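Local coordinates for major royal jelly protein 1 (Apis mellifera, PDB 5YYL) that is the most abundant protein of royal jelly, probably nourishes developing bee larvae, and binds the sterol 24-methylenecholesterol, at residues A[67-72]-A[76-81]; A[119-124]-A[155-160]; A[127-132]-A[358-363]. All coordinates share one frame; numbering follows the deposited sequence.

Contact 1 (A[67-72]-A[76-81])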
ATOM      1  N   SER A  67      35.304 -24.128  -5.738  1.00 26.28           N
ATOM      2  CA  SER A  67      35.056 -25.422  -5.133  1.00 27.55           C
ATOM      3  C   SER A  67      33.581 -25.577  -4.740  1.00 27.31           C
ATOM      4  O   SER A  67      32.966 -26.588  -5.059  1.00 26.45           O
ATOM      5  CB  SER A  67      35.956 -25.592  -3.910  1.00 29.08           C
ATOM      6  OG  SER A  67      35.742 -26.847  -3.297  1.00 32.87           O
ATOM      7  N   ASP A  68      33.034 -24.588  -4.035  1.00 26.16           N
ATOM      8  CA  ASP A  68      31.668 -24.660  -3.519  1.00 27.56           C
ATOM      9  C   ASP A  68      30.963 -23.305  -3.601  1.00 26.42           C
ATOM     10  O   ASP A  68      31.604 -22.270  -3.705  1.00 25.96           O
ATOM     11  CB  ASP A  68      31.697 -25.160  -2.058  1.00 30.44           C
ATOM     12  CG  ASP A  68      30.362 -25.789  -1.586  1.00 33.39           C
ATOM     13  OD1 ASP A  68      29.429 -25.946  -2.386  1.00 36.27           O
ATOM     14  OD2 ASP A  68      30.239 -26.150  -0.398  1.00 35.38           O
ATOM     15  N   ILE A  69      29.631 -23.341  -3.592  1.00 25.59           N
ATOM     16  CA  ILE A  69      28.793 -22.149  -3.470  1.00 23.97           C
ATOM     17  C   ILE A  69      27.804 -22.391  -2.360  1.00 22.96           C
ATOM     18  O   ILE A  69      27.534 -23.538  -1.997  1.00 23.15           O
ATOM     19  CB  ILE A  69      28.018 -21.814  -4.767  1.00 24.41           C
ATOM     20  CG1 ILE A  69      27.100 -22.964  -5.209  1.00 24.28           C
ATOM     21  CG2 ILE A  69      28.997 -21.489  -5.885  1.00 25.05           C
ATOM     22  CD1 ILE A  69      26.214 -22.651  -6.399  1.00 24.01           C
ATOM     23  N   ASP A  70      27.277 -21.309  -1.815  1.00 21.43           N
ATOM     24  CA  ASP A  70      26.101 -21.384  -0.961  1.00 20.86           C
ATOM     25  C   ASP A  70      25.415 -20.014  -0.958  1.00 19.58           C
ATOM     26  O   ASP A  70      25.821 -19.119  -1.695  1.00 18.86           O
ATOM     27  CB  ASP A  70      26.465 -21.890   0.440  1.00 20.93           C
ATOM     28  CG  ASP A  70      25.326 -22.678   1.097  1.00 21.45           C
ATOM     29  OD1 ASP A  70      24.181 -22.124   1.139  1.00 21.26           O
ATOM     30  OD2 ASP A  70      25.575 -23.816   1.592  1.00 20.79           O
ATOM     31  N   GLN A  71      24.363 -19.858  -0.166  1.00 19.02           N
ATOM     32  CA  GLN A  71      23.524 -18.679  -0.237  1.00 18.66           C
ATOM     33  C   GLN A  71      22.854 -18.486   1.096  1.00 19.22           C
ATOM     34  O   GLN A  71      22.324 -19.450   1.655  1.00 18.34           O
ATOM     35  CB  GLN A  71      22.480 -18.870  -1.340  1.00 18.12           C
ATOM     36  CG  GLN A  71      21.478 -17.731  -1.500  1.00 18.12           C
ATOM     37  CD  GLN A  71      20.314 -17.768  -0.521  1.00 17.68           C
ATOM     38  OE1 GLN A  71      19.833 -18.838  -0.153  1.00 18.05           O
ATOM     39  NE2 GLN A  71      19.859 -16.601  -0.093  1.00 16.52           N
ATOM     40  N   TRP A  72      22.892 -17.250   1.605  1.00 20.40           N
ATOM     41  CA  TRP A  72      22.135 -16.857   2.800  1.00 21.89           C
ATOM     42  C   TRP A  72      21.769 -15.391   2.676  1.00 23.66           C
ATOM     43  O   TRP A  72      22.658 -14.551   2.491  1.00 24.31           O
ATOM     44  CB  TRP A  72      22.972 -17.087   4.053  1.00 21.93           C
ATOM     45  CG  TRP A  72      22.306 -16.719   5.316  1.00 22.15           C
ATOM     46  CD1 TRP A  72      21.514 -17.516   6.092  1.00 23.88           C
ATOM     47  CD2 TRP A  72      22.394 -15.472   5.990  1.00 21.84           C
ATOM     48  NE1 TRP A  72      21.093 -16.834   7.222  1.00 23.06           N
ATOM     49  CE2 TRP A  72      21.620 -15.575   7.178  1.00 22.35           C
ATOM     50  CE3 TRP A  72      23.055 -14.273   5.717  1.00 21.92           C
ATOM     51  CZ2 TRP A  72      21.497 -14.532   8.081  1.00 22.97           C
ATOM     52  CZ3 TRP A  72      22.929 -13.227   6.604  1.00 22.39           C
ATOM     53  CH2 TRP A  72      22.152 -13.361   7.781  1.00 23.33           C
ATOM     54  N   ILE A  76      25.875 -14.557  -1.562  1.00 29.90           N
ATOM     55  CA  ILE A  76      26.150 -15.771  -2.314  1.00 28.87           C
ATOM     56  C   ILE A  76      27.610 -16.094  -2.025  1.00 29.20           C
ATOM     57  O   ILE A  76      28.484 -15.337  -2.424  1.00 28.64           O
ATOM     58  CB  ILE A  76      25.993 -15.550  -3.844  1.00 27.99           C
ATOM     59  CG1 ILE A  76      24.550 -15.218  -4.236  1.00 27.16           C
ATOM     60  CG2 ILE A  76      26.490 -16.760  -4.629  1.00 27.78           C
ATOM     61  CD1 ILE A  76      23.565 -16.363  -4.133  1.00 27.01           C
ATOM     62  N   PHE A  77      27.879 -17.205  -1.339  1.00 29.17           N
ATOM     63  CA  PHE A  77      29.258 -17.614  -1.036  1.00 27.40           C
ATOM     64  C   PHE A  77      29.886 -18.309  -2.228  1.00 26.85           C
ATOM     65  O   PHE A  77      29.205 -18.984  -2.971  1.00 28.07           O
ATOM     66  CB  PHE A  77      29.316 -18.476   0.217  1.00 26.80           C
ATOM     67  CG  PHE A  77      28.917 -17.729   1.452  1.00 28.47           C
ATOM     68  CD1 PHE A  77      29.831 -16.902   2.122  1.00 28.89           C
ATOM     69  CD2 PHE A  77      27.616 -17.795   1.934  1.00 29.40           C
ATOM     70  CE1 PHE A  77      29.456 -16.187   3.250  1.00 28.56           C
ATOM     71  CE2 PHE A  77      27.238 -17.094   3.082  1.00 29.37           C
ATOM     72  CZ  PHE A  77      28.164 -16.292   3.740  1.00 29.54           C
ATOM     73  N   VAL A  78      31.173 -18.088  -2.443  1.00 26.03           N
ATOM     74  CA  VAL A  78      31.930 -18.771  -3.492  1.00 25.46           C
ATOM     75  C   VAL A  78      33.281 -19.113  -2.903  1.00 25.64           C
ATOM     76  O   VAL A  78      33.993 -18.210  -2.477  1.00 27.97           O
ATOM     77  CB  VAL A  78      32.132 -17.883  -4.732  1.00 25.09           C
ATOM     78  CG1 VAL A  78      32.967 -18.609  -5.780  1.00 24.97           C
ATOM     79  CG2 VAL A  78      30.781 -17.464  -5.318  1.00 25.24           C
ATOM     80  N   THR A  79      33.621 -20.402  -2.837  1.00 25.09           N
ATOM     81  CA  THR A  79      34.896 -20.827  -2.253  1.00 24.02           C
ATOM     82  C   THR A  79      35.875 -21.175  -3.348  1.00 24.53           C
ATOM     83  O   THR A  79      35.500 -21.768  -4.353  1.00 22.11           O
ATOM     84  CB  THR A  79      34.794 -22.013  -1.289  1.00 22.51           C
ATOM     85  OG1 THR A  79      34.583 -23.224  -2.021  1.00 21.87           O
ATOM     86  CG2 THR A  79      33.716 -21.804  -0.283  1.00 22.42           C
ATOM     87  N   MET A  80      37.130 -20.798  -3.137  1.00 27.71           N
ATOM     88  CA  MET A  80      38.159 -20.998  -4.139  1.00 31.25           C
ATOM     89  C   MET A  80      39.220 -21.980  -3.625  1.00 34.06           C
ATOM     90  O   MET A  80      39.677 -21.894  -2.457  1.00 31.18           O
ATOM     91  CB  MET A  80      38.791 -19.664  -4.521  1.00 32.06           C
ATOM     92  CG  MET A  80      39.174 -19.580  -5.991  1.00 33.52           C
ATOM     93  SD  MET A  80      37.830 -19.368  -7.184  1.00 37.48           S
ATOM     94  CE  MET A  80      36.696 -18.323  -6.264  1.00 34.68           C
ATOM     95  N   LEU A  81      39.573 -22.929  -4.501  1.00 36.20           N
ATOM     96  CA  LEU A  81      40.673 -23.857  -4.242  1.00 36.92           C
ATOM     97  C   LEU A  81      41.945 -23.037  -4.153  1.00 38.39           C
ATOM     98  O   LEU A  81      42.266 -22.287  -5.085  1.00 37.08           O
ATOM     99  CB  LEU A  81      40.832 -24.883  -5.371  1.00 35.55           C
ATOM    100  CG  LEU A  81      39.756 -25.956  -5.526  1.00 33.86           C
ATOM    101  CD1 LEU A  81      40.040 -26.818  -6.739  1.00 32.85           C
ATOM    102  CD2 LEU A  81      39.654 -26.778  -4.259  1.00 34.30           C
TER
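Q71 and I76 meet on one face of two neighbouring antiparallel strands. Their side chains cross at a slant, and I76 CD1 lies 3.6 Å from Q71 CG. The Q71 chain starts with CG anti to the backbone N and bends at chi2 (-82°). This leads the amide off the neighbouring strand, and its NE2 bonds to H73 O just past the strand end. I69 and V78 share this face, with their CG2 methyls 4.4 Å apart. The segments form the beta hairpin that opens one blade of the propeller. Strand 90-94 follows beyond 76-81. On the other face lie D68, D70, F77 and T79. The F77 ring has W72 CB at its edge, 4.4 Å from CE2, and Y107 meets the ring edge-to-face. T79 OG1 sits between its own backbone N and carbonyl carbon (chi1 74°). There it receives a weak hydrogen bond from D68 N at 2.9 Å. The D68 carboxylate leads away, and OD2 accepts L127 N of the next blade. D70 and F77 exchange backbone hydrogen bonds. At the far end S67 N reaches T79 O at 2.7 Å, in a nearly straight bond (170°).

Contact 2 (A[119-124]-A[155-160])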
ATOM      1  N   SER A 119      46.771 -19.191  10.287  1.00 89.64           N
ATOM      2  CA  SER A 119      45.942 -18.815  11.436  1.00 89.21           C
ATOM      3  C   SER A 119      44.495 -19.184  11.184  1.00 90.07           C
ATOM      4  O   SER A 119      43.839 -19.803  12.038  1.00 86.23           O
ATOM      5  N   GLY A 120      44.003 -18.769  10.012  1.00 88.82           N
ATOM      6  CA  GLY A 120      42.625 -19.003   9.589  1.00 82.57           C
ATOM      7  C   GLY A 120      42.515 -19.235   8.088  1.00 77.57           C
ATOM      8  O   GLY A 120      43.136 -18.537   7.294  1.00 84.11           O
ATOM      9  N   ILE A 121      41.725 -20.243   7.738  1.00 68.89           N
ATOM     10  CA  ILE A 121      41.307 -20.639   6.366  1.00 59.40           C
ATOM     11  C   ILE A 121      42.371 -20.656   5.251  1.00 51.56           C
ATOM     12  O   ILE A 121      42.695 -19.638   4.644  1.00 50.59           O
ATOM     13  CB  ILE A 121      39.992 -19.952   5.894  1.00 56.30           C
ATOM     14  CG1 ILE A 121      39.004 -19.815   7.074  1.00 53.56           C
ATOM     15  CG2 ILE A 121      39.372 -20.747   4.741  1.00 56.79           C
ATOM     16  CD1 ILE A 121      37.569 -19.529   6.714  1.00 52.63           C
ATOM     17  N   VAL A 122      42.870 -21.857   4.981  1.00 44.60           N
ATOM     18  CA  VAL A 122      43.787 -22.118   3.884  1.00 42.87           C
ATOM     19  C   VAL A 122      42.987 -22.351   2.626  1.00 40.74           C
ATOM     20  O   VAL A 122      43.188 -21.659   1.649  1.00 40.67           O
ATOM     21  CB  VAL A 122      44.697 -23.347   4.161  1.00 41.53           C
ATOM     22  CG1 VAL A 122      45.655 -23.613   3.001  1.00 39.93           C
ATOM     23  CG2 VAL A 122      45.446 -23.160   5.472  1.00 41.99           C
ATOM     24  N   SER A 123      42.119 -23.357   2.640  1.00 40.01           N
ATOM     25  CA  SER A 123      41.320 -23.727   1.460  1.00 39.03           C
ATOM     26  C   SER A 123      39.920 -24.224   1.852  1.00 39.89           C
ATOM     27  O   SER A 123      39.743 -25.407   2.175  1.00 40.78           O
ATOM     28  CB  SER A 123      42.044 -24.788   0.638  1.00 37.73           C
ATOM     29  OG  SER A 123      41.346 -25.018  -0.568  1.00 39.09           O
ATOM     30  N   ALA A 124      38.949 -23.301   1.840  1.00 39.00           N
ATOM     31  CA  ALA A 124      37.537 -23.613   2.075  1.00 36.88           C
ATOM     32  C   ALA A 124      37.036 -24.545   0.970  1.00 36.85           C
ATOM     33  O   ALA A 124      36.649 -24.117  -0.115  1.00 37.34           O
ATOM     34  CB  ALA A 124      36.703 -22.339   2.124  1.00 36.14           C
ATOM     35  N   LEU A 155      35.402 -24.713  10.679  1.00 36.91           N
ATOM     36  CA  LEU A 155      34.970 -23.436  11.252  1.00 36.05           C
ATOM     37  C   LEU A 155      33.450 -23.292  11.239  1.00 34.00           C
ATOM     38  O   LEU A 155      32.771 -23.939  10.468  1.00 31.06           O
ATOM     39  CB  LEU A 155      35.583 -22.266  10.505  1.00 36.69           C
ATOM     40  CG  LEU A 155      37.106 -22.315  10.402  1.00 37.79           C
ATOM     41  CD1 LEU A 155      37.564 -22.891   9.061  1.00 38.16           C
ATOM     42  CD2 LEU A 155      37.661 -20.910  10.597  1.00 39.38           C
ATOM     43  N   THR A 156      32.948 -22.412  12.103  1.00 34.11           N
ATOM     44  CA  THR A 156      31.526 -22.198  12.322  1.00 34.10           C
ATOM     45  C   THR A 156      31.272 -20.729  12.634  1.00 36.08           C
ATOM     46  O   THR A 156      31.440 -20.310  13.768  1.00 37.90           O
ATOM     47  CB  THR A 156      31.037 -23.070  13.485  1.00 34.68           C
ATOM     48  OG1 THR A 156      31.097 -24.446  13.097  1.00 36.85           O
ATOM     49  CG2 THR A 156      29.590 -22.744  13.879  1.00 36.54           C
ATOM     50  N   PHE A 157      30.872 -19.955  11.626  1.00 38.37           N
ATOM     51  CA  PHE A 157      30.557 -18.530  11.783  1.00 40.26           C
ATOM     52  C   PHE A 157      29.078 -18.302  12.074  1.00 43.59           C
ATOM     53  O   PHE A 157      28.240 -19.053  11.606  1.00 42.55           O
ATOM     54  CB  PHE A 157      30.917 -17.770  10.518  1.00 39.08           C
ATOM     55  CG  PHE A 157      32.357 -17.886  10.137  1.00 40.13           C
ATOM     56  CD1 PHE A 157      33.284 -16.965  10.605  1.00 41.66           C
ATOM     57  CD2 PHE A 157      32.793 -18.901   9.301  1.00 40.95           C
ATOM     58  CE1 PHE A 157      34.616 -17.059  10.249  1.00 40.95           C
ATOM     59  CE2 PHE A 157      34.125 -19.007   8.941  1.00 42.07           C
ATOM     60  CZ  PHE A 157      35.035 -18.076   9.410  1.00 41.69           C
ATOM     61  N   ASP A 158      28.766 -17.261  12.845  1.00 46.83           N
ATOM     62  CA  ASP A 158      27.385 -16.807  13.014  1.00 48.16           C
ATOM     63  C   ASP A 158      27.092 -15.822  11.890  1.00 46.87           C
ATOM     64  O   ASP A 158      27.687 -14.738  11.837  1.00 47.68           O
ATOM     65  CB  ASP A 158      27.177 -16.159  14.390  1.00 52.87           C
ATOM     66  CG  ASP A 158      25.704 -15.857  14.699  1.00 57.43           C
ATOM     67  OD1 ASP A 158      24.803 -16.388  14.014  1.00 65.63           O
ATOM     68  OD2 ASP A 158      25.440 -15.088  15.652  1.00 58.92           O
ATOM     69  N   LEU A 159      26.189 -16.215  10.993  1.00 45.21           N
ATOM     70  CA  LEU A 159      25.841 -15.406   9.821  1.00 44.44           C
ATOM     71  C   LEU A 159      25.187 -14.084  10.165  1.00 45.23           C
ATOM     72  O   LEU A 159      25.321 -13.123   9.403  1.00 41.86           O
ATOM     73  CB  LEU A 159      24.953 -16.192   8.836  1.00 42.25           C
ATOM     74  CG  LEU A 159      25.699 -17.318   8.102  1.00 39.83           C
ATOM     75  CD1 LEU A 159      24.746 -18.386   7.649  1.00 38.85           C
ATOM     76  CD2 LEU A 159      26.475 -16.791   6.909  1.00 39.60           C
ATOM     77  N   THR A 160      24.502 -14.033  11.310  1.00 48.74           N
ATOM     78  CA  THR A 160      23.871 -12.787  11.776  1.00 51.59           C
ATOM     79  C   THR A 160      24.927 -11.713  12.092  1.00 54.38           C
ATOM     80  O   THR A 160      24.713 -10.541  11.793  1.00 56.33           O
ATOM     81  CB  THR A 160      22.980 -13.005  13.029  1.00 52.37           C
ATOM     82  OG1 THR A 160      23.783 -13.415  14.135  1.00 54.16           O
ATOM     83  CG2 THR A 160      21.905 -14.063  12.790  1.00 52.74           C
TER
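I121 packs against L155 and F157 in an apolar contact. It joins the loop that leads into strand 124-129, first strand of a beta-propeller blade, to the third strand of the same blade. L155 and F157 lie on that third strand, 153-158. I121 has the most surface buried here. Its side chain points at the strand and touches both partners. L155 meets CG1 and also reaches CD1. The forked end of L155 crosses the isoleucine at a slant and presents both methyls, with CD2 3.9 Å from I121 CG1 and CD1 at the same distance from that carbon. Beyond CG1 the isoleucine runs on extended (chi2 -164°), which carries CD1 out to the aromatic ring. F157 comes from the opposite direction. The I121 methyl CD1 sits at the ring edge, near its plane and not over a face. F112 packs edge-to-face with the same ring. L90 of the preceding blade touches both I121 and F157, so two blades contribute to this apolar cluster. The loop backbone is held by polar groups: I121 O and V122 O accept R82, while V122 N and S123 N donate to the D139 carboxylate. At the ring edge, I121 CD1 stands 4.0 Å from F157 CZ and 4.1 Å from F157 CE2.

Contact 3 (A[127-132]-A[358-363])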
ATOM      1  N   LEU A 127      31.076 -25.818   1.997  1.00 28.22           N
ATOM      2  CA  LEU A 127      30.276 -25.013   2.915  1.00 27.00           C
ATOM      3  C   LEU A 127      28.944 -25.687   3.215  1.00 26.50           C
ATOM      4  O   LEU A 127      28.491 -26.562   2.492  1.00 25.00           O
ATOM      5  CB  LEU A 127      30.007 -23.631   2.338  1.00 26.98           C
ATOM      6  CG  LEU A 127      31.209 -22.798   1.893  1.00 28.18           C
ATOM      7  CD1 LEU A 127      30.727 -21.523   1.192  1.00 27.81           C
ATOM      8  CD2 LEU A 127      32.136 -22.452   3.059  1.00 28.28           C
ATOM      9  N   ALA A 128      28.334 -25.262   4.308  1.00 27.37           N
ATOM     10  CA  ALA A 128      27.034 -25.759   4.724  1.00 28.69           C
ATOM     11  C   ALA A 128      26.384 -24.754   5.656  1.00 31.95           C
ATOM     12  O   ALA A 128      27.054 -24.209   6.534  1.00 35.50           O
ATOM     13  CB  ALA A 128      27.178 -27.087   5.422  1.00 27.75           C
ATOM     14  N   ILE A 129      25.086 -24.523   5.473  1.00 31.51           N
ATOM     15  CA  ILE A 129      24.326 -23.622   6.319  1.00 30.46           C
ATOM     16  C   ILE A 129      23.214 -24.413   7.018  1.00 33.48           C
ATOM     17  O   ILE A 129      22.490 -25.185   6.390  1.00 35.01           O
ATOM     18  CB  ILE A 129      23.789 -22.435   5.512  1.00 28.46           C
ATOM     19  CG1 ILE A 129      24.921 -21.861   4.632  1.00 27.57           C
ATOM     20  CG2 ILE A 129      23.220 -21.397   6.456  1.00 28.46           C
ATOM     21  CD1 ILE A 129      24.742 -20.436   4.118  1.00 26.06           C
ATOM     22  N   ASP A 130      23.095 -24.224   8.329  1.00 37.80           N
ATOM     23  CA  ASP A 130      22.163 -25.002   9.151  1.00 41.17           C
ATOM     24  C   ASP A 130      20.927 -24.180   9.509  1.00 44.83           C
ATOM     25  O   ASP A 130      20.859 -22.987   9.180  1.00 45.46           O
ATOM     26  CB  ASP A 130      22.874 -25.572  10.394  1.00 41.82           C
ATOM     27  CG  ASP A 130      23.247 -24.511  11.452  1.00 43.48           C
ATOM     28  OD1 ASP A 130      22.736 -23.368  11.444  1.00 45.41           O
ATOM     29  OD2 ASP A 130      24.060 -24.858  12.337  1.00 44.25           O
ATOM     30  N   LYS A 131      19.969 -24.818  10.189  1.00 48.64           N
ATOM     31  CA  LYS A 131      18.712 -24.163  10.604  1.00 49.49           C
ATOM     32  C   LYS A 131      18.930 -22.874  11.397  1.00 52.87           C
ATOM     33  O   LYS A 131      18.133 -21.946  11.295  1.00 58.79           O
ATOM     34  CB  LYS A 131      17.828 -25.120  11.422  1.00 45.66           C
ATOM     35  N   CYS A 132      20.018 -22.817  12.169  1.00 54.73           N
ATOM     36  CA  CYS A 132      20.274 -21.719  13.112  1.00 59.91           C
ATOM     37  C   CYS A 132      21.145 -20.565  12.568  1.00 53.29           C
ATOM     38  O   CYS A 132      21.658 -19.769  13.349  1.00 50.99           O
ATOM     39  CB  CYS A 132      20.906 -22.296  14.398  1.00 67.68           C
ATOM     40  SG  CYS A 132      20.897 -24.109  14.496  1.00 75.37           S
ATOM     41  N   LYS A 358      23.109 -26.836  -4.084  1.00 21.37           N
ATOM     42  CA  LYS A 358      22.408 -26.590  -2.830  1.00 21.52           C
ATOM     43  C   LYS A 358      20.938 -26.352  -3.139  1.00 20.80           C
ATOM     44  O   LYS A 358      20.600 -25.933  -4.243  1.00 20.57           O
ATOM     45  CB  LYS A 358      22.980 -25.369  -2.104  1.00 22.26           C
ATOM     46  CG  LYS A 358      24.481 -25.396  -1.884  1.00 22.55           C
ATOM     47  CD  LYS A 358      24.863 -26.408  -0.829  1.00 23.07           C
ATOM     48  CE  LYS A 358      26.367 -26.595  -0.736  1.00 24.19           C
ATOM     49  NZ  LYS A 358      27.020 -25.429  -0.064  1.00 25.15           N
ATOM     50  N   ILE A 359      20.070 -26.619  -2.169  1.00 20.76           N
ATOM     51  CA  ILE A 359      18.651 -26.353  -2.306  1.00 21.54           C
ATOM     52  C   ILE A 359      18.175 -25.499  -1.150  1.00 21.35           C
ATOM     53  O   ILE A 359      18.402 -25.813   0.003  1.00 20.01           O
ATOM     54  CB  ILE A 359      17.816 -27.658  -2.444  1.00 22.26           C
ATOM     55  CG1 ILE A 359      18.127 -28.290  -3.813  1.00 23.44           C
ATOM     56  CG2 ILE A 359      16.312 -27.371  -2.332  1.00 21.69           C
ATOM     57  CD1 ILE A 359      17.353 -29.537  -4.152  1.00 24.53           C
ATOM     58  N   LYS A 360      17.470 -24.435  -1.502  1.00 23.21           N
ATOM     59  CA  LYS A 360      16.960 -23.443  -0.571  1.00 24.61           C
ATOM     60  C   LYS A 360      15.456 -23.358  -0.712  1.00 24.95           C
ATOM     61  O   LYS A 360      14.922 -23.695  -1.750  1.00 24.38           O
ATOM     62  CB  LYS A 360      17.590 -22.080  -0.915  1.00 25.26           C
ATOM     63  CG  LYS A 360      19.122 -22.067  -0.851  1.00 26.49           C
ATOM     64  CD  LYS A 360      19.649 -22.165   0.585  1.00 26.69           C
ATOM     65  CE  LYS A 360      21.072 -22.704   0.619  1.00 27.18           C
ATOM     66  NZ  LYS A 360      21.663 -22.576   1.974  1.00 26.94           N
ATOM     67  N   GLU A 361      14.791 -22.907   0.341  1.00 27.24           N
ATOM     68  CA  GLU A 361      13.363 -22.607   0.327  1.00 28.84           C
ATOM     69  C   GLU A 361      13.158 -21.093   0.223  1.00 27.89           C
ATOM     70  O   GLU A 361      13.879 -20.316   0.856  1.00 29.37           O
ATOM     71  CB  GLU A 361      12.703 -23.133   1.588  1.00 31.82           C
ATOM     72  CG  GLU A 361      12.670 -24.635   1.700  1.00 37.38           C
ATOM     73  CD  GLU A 361      12.150 -25.063   3.061  1.00 45.85           C
ATOM     74  OE1 GLU A 361      11.060 -25.690   3.107  1.00 53.60           O
ATOM     75  OE2 GLU A 361      12.817 -24.751   4.087  1.00 50.56           O
ATOM     76  N   ALA A 362      12.164 -20.671  -0.550  1.00 26.52           N
ATOM     77  CA  ALA A 362      11.857 -19.252  -0.700  1.00 25.66           C
ATOM     78  C   ALA A 362      11.464 -18.687   0.653  1.00 24.99           C
ATOM     79  O   ALA A 362      10.909 -19.402   1.467  1.00 24.65           O
ATOM     80  CB  ALA A 362      10.738 -19.045  -1.709  1.00 25.89           C
ATOM     81  N   LEU A 363      11.787 -17.420   0.888  1.00 25.28           N
ATOM     82  CA  LEU A 363      11.544 -16.748   2.172  1.00 26.16           C
ATOM     83  C   LEU A 363      10.766 -15.456   1.920  1.00 27.54           C
ATOM     84  O   LEU A 363      10.728 -14.986   0.784  1.00 27.04           O
ATOM     85  CB  LEU A 363      12.882 -16.417   2.861  1.00 25.88           C
ATOM     86  CG  LEU A 363      13.704 -17.555   3.506  1.00 24.83           C
ATOM     87  CD1 LEU A 363      15.125 -17.093   3.791  1.00 23.83           C
ATOM     88  CD2 LEU A 363      13.026 -18.028   4.784  1.00 24.72           C
TER
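K358 reaches across to L127 and donates a hydrogen bond with its ammonium group, while K360 NZ merely passes beside I129. The two lysines lie on strand 353-361 and their partners on strand 124-129. These strands belong to different blades of the beta-propeller. They share no backbone pairing, and the long lysine side chains span the distance between them. On its own sheet, strand 353-361 pairs with strand 373-383, through K358 with L379 and K360 with Y377.

The tight part is at the L127 end. K358 NZ donates to L127 O at 3.2 Å. The nitrogen comes in from above the carbonyl plane, 65° out of it, with a C=O...N angle of 113°, so it does not lie on a lone pair. The lysine chain is bent at chi2 and again at chi4 (74°), and the last bend turns NZ toward the carbonyl. K358 NZ also forms a salt bridge with D70 OD2 and a hydrogen bond with I69 O. The other carboxylate oxygen of D70 takes K360 NZ in a second salt bridge, and K360 NZ is hydrogen-bonded to Q71 O as well. D70 thus stands between the two lysines, and its negative charge probably offsets part of theirs. L127 is buried, and its side chain packs on F77 and T79 of strand 75-81.

The other side is looser. I129 and K360 are partly exposed. I129 also packs on L159. Past I129 the first segment turns away from strand 353-361, toward C132, which is tied by a disulfide to C195. I129 and K360 meet only where K360 NZ lies 4.1 Å from I129 CB.

In the fold
Contact 1 comes first along the chain and closes before the other two open. Contacts 2 and 3 alternate: 119-124, 127-132, 155-160, then 358-363. Contact 1 lies within one blade. Its centre is about 12 Å from that of contact 2 and about 13 Å from that of contact 3, while contacts 2 and 3 are about 17 Å apart, centre to centre. Contacts 2 and 3 both reach the sheet of strands 124-129, 134-139, 153-158 and 163-169, and L159 touches I129 there. Contact 3 links that sheet to strand 353-361, with the hairpin of contact 1 joined to both. Contacts 1 and 3 thereby tie three blades together, while contact 2 lies further out, within one blade.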